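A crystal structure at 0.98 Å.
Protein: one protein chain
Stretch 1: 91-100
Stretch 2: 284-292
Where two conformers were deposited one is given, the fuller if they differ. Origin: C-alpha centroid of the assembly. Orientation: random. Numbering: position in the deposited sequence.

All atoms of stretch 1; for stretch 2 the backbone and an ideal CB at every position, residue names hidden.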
ATOM      1  N   LYS A  91     -34.795  -6.096  13.199  1.00 19.46           N
ATOM      2  CA  LYS A  91     -36.022  -5.234  13.029  1.00 19.29           C
ATOM      3  C   LYS A  91     -36.066  -4.617  11.646  1.00 16.10           C
ATOM      4  O   LYS A  91     -35.128  -3.855  11.292  1.00 15.11           O
ATOM      5  CB  LYS A  91     -36.064  -4.046  13.997  1.00 20.73           C
ATOM      6  CG  LYS A  91     -37.144  -2.967  13.757  1.00 23.29           C
ATOM      7  CD  LYS A  91     -36.939  -1.570  14.464  1.00 26.28           C
ATOM      8  CE  LYS A  91     -38.161  -0.765  14.725  1.00 29.21           C
ATOM      9  NZ  LYS A  91     -38.466  -0.762  16.153  1.00 34.28           N
ATOM     10  N   ASP A  92     -37.105  -4.964  10.867  1.00 15.29           N
ATOM     11  CA  ASP A  92     -37.081  -4.728   9.422  1.00 14.10           C
ATOM     12  C   ASP A  92     -37.322  -3.288   9.038  1.00 11.48           C
ATOM     13  O   ASP A  92     -36.981  -2.903   7.941  1.00 11.14           O
ATOM     14  CB  ASP A  92     -38.181  -5.593   8.740  1.00 16.27           C
ATOM     15  CG  ASP A  92     -37.906  -7.065   8.776  1.00 19.33           C
ATOM     16  OD1 ASP A  92     -36.760  -7.484   9.000  1.00 24.46           O
ATOM     17  OD2 ASP A  92     -38.865  -7.822   8.419  1.00 23.02           O
ATOM     18  N   LEU A  93     -37.934  -2.467   9.904  1.00 12.35           N
ATOM     19  CA  LEU A  93     -38.349  -1.123   9.495  1.00 12.61           C
ATOM     20  C   LEU A  93     -38.316  -0.199  10.680  1.00 13.33           C
ATOM     21  O   LEU A  93     -39.055  -0.426  11.645  1.00 17.93           O
ATOM     22  CB  LEU A  93     -39.731  -1.143   8.845  1.00 15.61           C
ATOM     23  CG  LEU A  93     -40.266   0.254   8.397  1.00 18.92           C
ATOM     24  CD1 LEU A  93     -39.443   0.773   7.332  1.00 23.47           C
ATOM     25  CD2 LEU A  93     -41.768   0.077   8.098  1.00 23.69           C
ATOM     26  N   GLU A  94     -37.511   0.848  10.611  1.00 11.28           N
ATOM     27  CA  GLU A  94     -37.565   1.892  11.589  1.00 12.67           C
ATOM     28  C   GLU A  94     -38.104   3.164  10.912  1.00 14.28           C
ATOM     29  O   GLU A  94     -37.865   3.428   9.740  1.00 16.25           O
ATOM     30  CB  GLU A  94     -36.286   2.197  12.311  1.00 13.90           C
ATOM     31  CG  GLU A  94     -35.258   2.740  11.463  1.00 12.73           C
ATOM     32  CD  GLU A  94     -33.961   3.263  12.240  1.00 11.23           C
ATOM     33  OE1 GLU A  94     -32.958   3.353  11.562  1.00 10.69           O
ATOM     34  OE2 GLU A  94     -34.038   3.543  13.428  1.00 12.87           O
ATOM     35  N   GLU A  95     -38.785   3.935  11.697  1.00 17.00           N
ATOM     36  CA  GLU A  95     -39.435   5.132  11.269  1.00 18.34           C
ATOM     37  C   GLU A  95     -38.879   6.363  11.997  1.00 18.33           C
ATOM     38  O   GLU A  95     -38.273   6.259  13.084  1.00 21.01           O
ATOM     39  CB  GLU A  95     -40.973   5.071  11.530  1.00 21.35           C
ATOM     40  CG  GLU A  95     -41.613   3.845  10.930  0.30 18.63           C
ATOM     41  CD  GLU A  95     -42.464   4.090   9.720  0.30 23.77           C
ATOM     42  OE1 GLU A  95     -41.869   4.385   8.660  0.30 28.80           O
ATOM     43  OE2 GLU A  95     -43.706   3.953   9.834  0.30 22.42           O
ATOM     44  N   GLY A  96     -39.018   7.506  11.355  1.00 18.85           N
ATOM     45  CA  GLY A  96     -38.733   8.774  12.014  1.00 18.76           C
ATOM     46  C   GLY A  96     -37.309   9.267  11.970  1.00 17.28           C
ATOM     47  O   GLY A  96     -37.038  10.358  12.528  1.00 20.29           O
ATOM     48  N   VAL A  97     -36.392   8.573  11.311  1.00 15.27           N
ATOM     49  CA  VAL A  97     -35.026   9.080  11.247  1.00 13.20           C
ATOM     50  C   VAL A  97     -34.911  10.255  10.274  1.00 13.03           C
ATOM     51  O   VAL A  97     -35.355  10.160   9.122  1.00 15.49           O
ATOM     52  CB  VAL A  97     -34.077   7.923  10.855  1.00 12.87           C
ATOM     53  CG1 VAL A  97     -32.660   8.454  10.652  1.00 14.17           C
ATOM     54  CG2 VAL A  97     -34.115   6.832  11.921  1.00 14.48           C
ATOM     55  N   ASP A  98     -34.346  11.349  10.744  1.00 13.21           N
ATOM     56  CA  ASP A  98     -34.222  12.579   9.971  1.00 13.08           C
ATOM     57  C   ASP A  98     -32.727  12.848   9.718  1.00 11.73           C
ATOM     58  O   ASP A  98     -32.000  13.169  10.656  1.00 11.32           O
ATOM     59  CB  ASP A  98     -34.800  13.739  10.767  1.00 14.70           C
ATOM     60  CG  ASP A  98     -34.756  15.057  10.004  1.00 15.81           C
ATOM     61  OD1 ASP A  98     -34.157  15.164   8.945  1.00 16.86           O
ATOM     62  OD2 ASP A  98     -35.490  15.972  10.425  1.00 24.20           O
ATOM     63  N   PRO A  99     -32.219  12.770   8.483  1.00 13.09           N
ATOM     64  CA  PRO A  99     -30.786  13.052   8.249  1.00 13.03           C
ATOM     65  C   PRO A  99     -30.337  14.396   8.697  1.00 13.35           C
ATOM     66  O   PRO A  99     -29.129  14.564   8.974  1.00 18.12           O
ATOM     67  CB  PRO A  99     -30.598  12.908   6.748  1.00 16.28           C
ATOM     68  CG  PRO A  99     -31.621  11.967   6.409  1.00 19.65           C
ATOM     69  CD  PRO A  99     -32.879  12.280   7.278  1.00 18.92           C
ATOM     70  N   ALA A 100     -31.234  15.367   8.727  1.00 13.33           N
ATOM     71  CA  ALA A 100     -30.863  16.676   9.123  1.00 14.14           C
ATOM     72  C   ALA A 100     -30.556  16.806  10.621  1.00 13.58           C
ATOM     73  O   ALA A 100     -30.009  17.813  11.078  1.00 16.67           O
ATOM     74  CB  ALA A 100     -31.957  17.704   8.730  1.00 16.22           C
ATOM     75  N   UNK A 284     -32.282   0.190   2.536  1.00  7.73           N
ATOM     76  CA  UNK A 284     -32.760   1.355   1.806  1.00  7.85           C
ATOM     77  C   UNK A 284     -33.113   2.386   2.858  1.00  8.19           C
ATOM     78  O   UNK A 284     -33.325   2.036   4.032  1.00  9.14           O
ATOM     79  CB  UNK A 284     -33.951   1.028   0.903  1.00  7.85           C
ATOM     80  N   UNK A 285     -33.248   3.664   2.447  1.00  8.27           N
ATOM     81  CA  UNK A 285     -33.679   4.680   3.412  1.00  8.29           C
ATOM     82  C   UNK A 285     -35.011   4.304   4.058  1.00  8.37           C
ATOM     83  O   UNK A 285     -35.109   4.235   5.284  1.00  9.07           O
ATOM     84  CB  UNK A 285     -33.797   6.044   2.729  1.00  8.29           C
ATOM     85  N   UNK A 286     -36.030   4.104   3.217  0.80  8.73           N
ATOM     86  CA  UNK A 286     -37.396   3.671   3.618  0.80 10.57           C
ATOM     87  C   UNK A 286     -37.642   2.373   2.804  0.80 10.47           C
ATOM     88  O   UNK A 286     -38.026   2.468   1.645  0.80 11.95           O
ATOM     89  CB  UNK A 286     -38.455   4.739   3.339  0.80 10.57           C
ATOM     90  N   UNK A 287     -37.420   1.191   3.412  1.00 10.43           N
ATOM     91  CA  UNK A 287     -37.414  -0.037   2.616  1.00  9.96           C
ATOM     92  C   UNK A 287     -38.772  -0.669   2.352  1.00 10.39           C
ATOM     93  O   UNK A 287     -38.841  -1.700   1.694  1.00 10.79           O
ATOM     94  CB  UNK A 287     -36.530  -1.073   3.314  1.00  9.96           C
ATOM     95  N   UNK A 288     -39.863  -0.033   2.827  1.00 11.08           N
ATOM     96  CA  UNK A 288     -41.157  -0.685   2.661  1.00 11.86           C
ATOM     97  C   UNK A 288     -41.521  -0.986   1.219  1.00 11.71           C
ATOM     98  O   UNK A 288     -42.110  -2.043   0.955  1.00 12.38           O
ATOM     99  CB  UNK A 288     -42.251   0.189   3.278  1.00 11.86           C
ATOM    100  N   UNK A 289     -41.248  -0.075   0.288  1.00 11.40           N
ATOM    101  CA  UNK A 289     -41.563  -0.363  -1.109  1.00 12.53           C
ATOM    102  C   UNK A 289     -40.788  -1.545  -1.635  1.00 11.29           C
ATOM    103  O   UNK A 289     -41.337  -2.367  -2.382  1.00 12.13           O
ATOM    104  CB  UNK A 289     -41.282   0.862  -1.981  1.00 12.53           C
ATOM    105  N   UNK A 290     -39.505  -1.664  -1.265  1.00 10.64           N
ATOM    106  CA  UNK A 290     -38.720  -2.808  -1.749  1.00  9.99           C
ATOM    107  C   UNK A 290     -39.233  -4.102  -1.124  1.00  9.98           C
ATOM    108  O   UNK A 290     -39.280  -5.145  -1.801  1.00 10.23           O
ATOM    109  CB  UNK A 290     -37.235  -2.620  -1.432  1.00  9.99           C
ATOM    110  N   UNK A 291     -39.645  -4.061   0.133  1.00  9.96           N
ATOM    111  CA  UNK A 291     -40.226  -5.255   0.769  1.00 10.32           C
ATOM    112  C   UNK A 291     -41.488  -5.690   0.011  1.00 10.29           C
ATOM    113  O   UNK A 291     -41.746  -6.885  -0.128  1.00 11.57           O
ATOM    114  CB  UNK A 291     -40.555  -4.980   2.238  1.00 10.32           C
ATOM    115  N   UNK A 292     -42.285  -4.718  -0.434  1.00 10.93           N
ATOM    116  CA  UNK A 292     -43.477  -5.042  -1.219  1.00 11.60           C
ATOM    117  C   UNK A 292     -43.137  -5.654  -2.546  1.00 11.22           C
ATOM    118  O   UNK A 292     -43.799  -6.579  -3.022  1.00 12.43           O
ATOM    119  CB  UNK A 292     -44.328  -3.790  -1.442  1.00 11.60           C
TER

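Position 284 lies out of reach of stretch 1, and nothing there restricts its side chain. The residue is Glu284, which folds back on its own stretch: its OE2 accepts a hydrogen bond of 2.9 Å from the backbone N of position 285.

At position 285 the CA-to-CB bond runs sideways, and no atom of stretch 1 lies within 5.5 Å of the ideal CB. A small side chain would therefore touch nothing here, whereas a long one could reach the ring of Pro99 and the backbone of Val97. That surface is mostly apolar, apart from the carbonyl, so methionine or an aromatic would suit; leucine would fall somewhat short. The residue is Phe285. With chi1 at 180° (t) its ring extends far enough for CZ to come 4.2 Å from Pro99 CD, an apolar contact, and 4.0 Å from Val97 O. Both neighbors sit obliquely to the ring.

Position 286 also points sideways, with open space around its CB. The polar atoms in this direction include the Glu95 carboxylate (OE1 6.3 Å from the ideal CB of 286), the carbonyl of Glu94 and, farther off, that of Val97. A long polar residue such as glutamine, histidine or lysine could approach them. The residue is His286, deposited in two conformers. In the one given, a water bridges the gap: it donates to Val97 O at 2.7 Å and is hydrogen-bonded to His286 NE2, also at 2.7 Å.

Position 287 points toward stretch 1, and the CA of 287 is 7.0 Å from Leu93 CA. The ideal CB lies 5.0 Å from Asp92 O and 5.3 Å from Leu93 CD1, leaving room for a compact apolar group. Valine, isoleucine or proline would fit, and phi of -84° is compatible with a proline ring. The residue is Pro287. Its CD packs 3.7 Å from Leu93 CD1, while its CG lies 3.9 Å from Asp92 O. Just before the helix, its missing N-H costs no helical hydrogen bond, and its O accepts one from the N of position 291 (2.9 Å).

Position 288 begins the helix. An ideal CB would lie 4.8 Å from Leu93 CD2, with room for it, so alanine or serine would be as acceptable as the deposited Gly288. Its O accepts a hydrogen bond from the N of position 292 at 3.0 Å.

Positions 289 and 290 are out of reach of stretch 1; they are Glu289 and Leu290.

Position 291, one helical turn after 287, again points toward stretch 1, but its ideal CB has nothing within 5.5 Å. What stretch 1 offers is the carbonyl of Asp92 and, at a similar distance, its carboxylate: acceptors for tyrosine, and a charge for lysine or arginine. The residue is Tyr291. Its OH donates a short hydrogen bond of 2.6 Å to Asp92 O, which lies near the ring plane, and the ring atom CE2 lies 3.9 Å from Asp92 CB.

Position 292 is out of reach; it is Glu292.

Stretch 2 (284-292) EFHPGELYE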
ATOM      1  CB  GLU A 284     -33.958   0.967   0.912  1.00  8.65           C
ATOM      2  CG  GLU A 284     -34.467   2.074  -0.042  1.00  9.06           C
ATOM      3  CD  GLU A 284     -33.350   2.635  -0.891  1.00  8.41           C
ATOM      4  OE1 GLU A 284     -33.160   2.137  -2.050  1.00  9.20           O
ATOM      5  OE2 GLU A 284     -32.632   3.561  -0.384  1.00  8.92           O
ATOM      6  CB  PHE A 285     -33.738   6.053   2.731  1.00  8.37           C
ATOM      7  CG  PHE A 285     -34.173   7.165   3.615  1.00  8.85           C
ATOM      8  CD1 PHE A 285     -33.562   7.408   4.858  1.00  9.72           C
ATOM      9  CD2 PHE A 285     -35.158   8.025   3.193  1.00 10.84           C
ATOM     10  CE1 PHE A 285     -34.003   8.457   5.692  1.00 11.24           C
ATOM     11  CE2 PHE A 285     -35.536   9.100   3.996  1.00 13.74           C
ATOM     12  CZ  PHE A 285     -34.969   9.300   5.246  1.00 12.97           C
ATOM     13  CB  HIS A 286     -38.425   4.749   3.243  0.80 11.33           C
ATOM     14  CG  HIS A 286     -38.307   5.975   4.097  0.80 13.59           C
ATOM     15  ND1 HIS A 286     -38.871   7.178   3.749  0.80 16.64           N
ATOM     16  CD2 HIS A 286     -37.635   6.203   5.261  0.80 13.61           C
ATOM     17  CE1 HIS A 286     -38.621   8.077   4.691  0.80 16.80           C
ATOM     18  NE2 HIS A 286     -37.889   7.508   5.643  0.80 15.95           N
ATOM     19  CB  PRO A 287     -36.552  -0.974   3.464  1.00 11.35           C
ATOM     20  CG  PRO A 287     -36.810  -0.514   4.888  1.00 11.94           C
ATOM     21  CD  PRO A 287     -36.864   0.962   4.754  1.00 11.84           C
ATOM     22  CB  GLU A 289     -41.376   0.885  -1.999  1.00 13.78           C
ATOM     23  CG  GLU A 289     -41.267   0.821  -3.516  0.60 19.33           C
ATOM     24  CD  GLU A 289     -40.619   2.113  -4.094  0.60 21.23           C
ATOM     25  OE1 GLU A 289     -41.136   3.179  -3.714  0.60 30.71           O
ATOM     26  OE2 GLU A 289     -39.601   2.010  -4.846  0.60 22.41           O
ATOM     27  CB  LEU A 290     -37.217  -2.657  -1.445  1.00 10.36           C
ATOM     28  CG  LEU A 290     -36.558  -1.431  -2.093  1.00 11.50           C
ATOM     29  CD1 LEU A 290     -35.026  -1.571  -1.972  1.00 13.18           C
ATOM     30  CD2 LEU A 290     -36.989  -1.195  -3.550  1.00 12.20           C
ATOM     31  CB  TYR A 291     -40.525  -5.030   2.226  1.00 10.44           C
ATOM     32  CG  TYR A 291     -39.339  -4.742   3.123  1.00  9.75           C
ATOM     33  CD1 TYR A 291     -38.030  -5.052   2.774  1.00 10.02           C
ATOM     34  CD2 TYR A 291     -39.554  -4.145   4.352  1.00 10.72           C
ATOM     35  CE1 TYR A 291     -36.978  -4.791   3.617  1.00 10.15           C
ATOM     36  CE2 TYR A 291     -38.502  -3.889   5.232  1.00 10.77           C
ATOM     37  CZ  TYR A 291     -37.200  -4.221   4.856  1.00  9.96           C
ATOM     38  OH  TYR A 291     -36.142  -3.958   5.685  1.00 11.23           O
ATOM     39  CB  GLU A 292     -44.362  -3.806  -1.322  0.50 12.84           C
ATOM     40  CG  GLU A 292     -45.633  -3.997  -2.067  0.50 14.23           C
ATOM     41  CD  GLU A 292     -46.606  -4.978  -1.460  0.50 18.14           C
ATOM     42  OE1 GLU A 292     -46.496  -5.379  -0.287  0.50 20.57           O
ATOM     43  OE2 GLU A 292     -47.552  -5.332  -2.207  0.50 24.63           O
TER
HETATM   44  O   HOH W   1     -37.171   8.364   8.146  1.00 20.49           O
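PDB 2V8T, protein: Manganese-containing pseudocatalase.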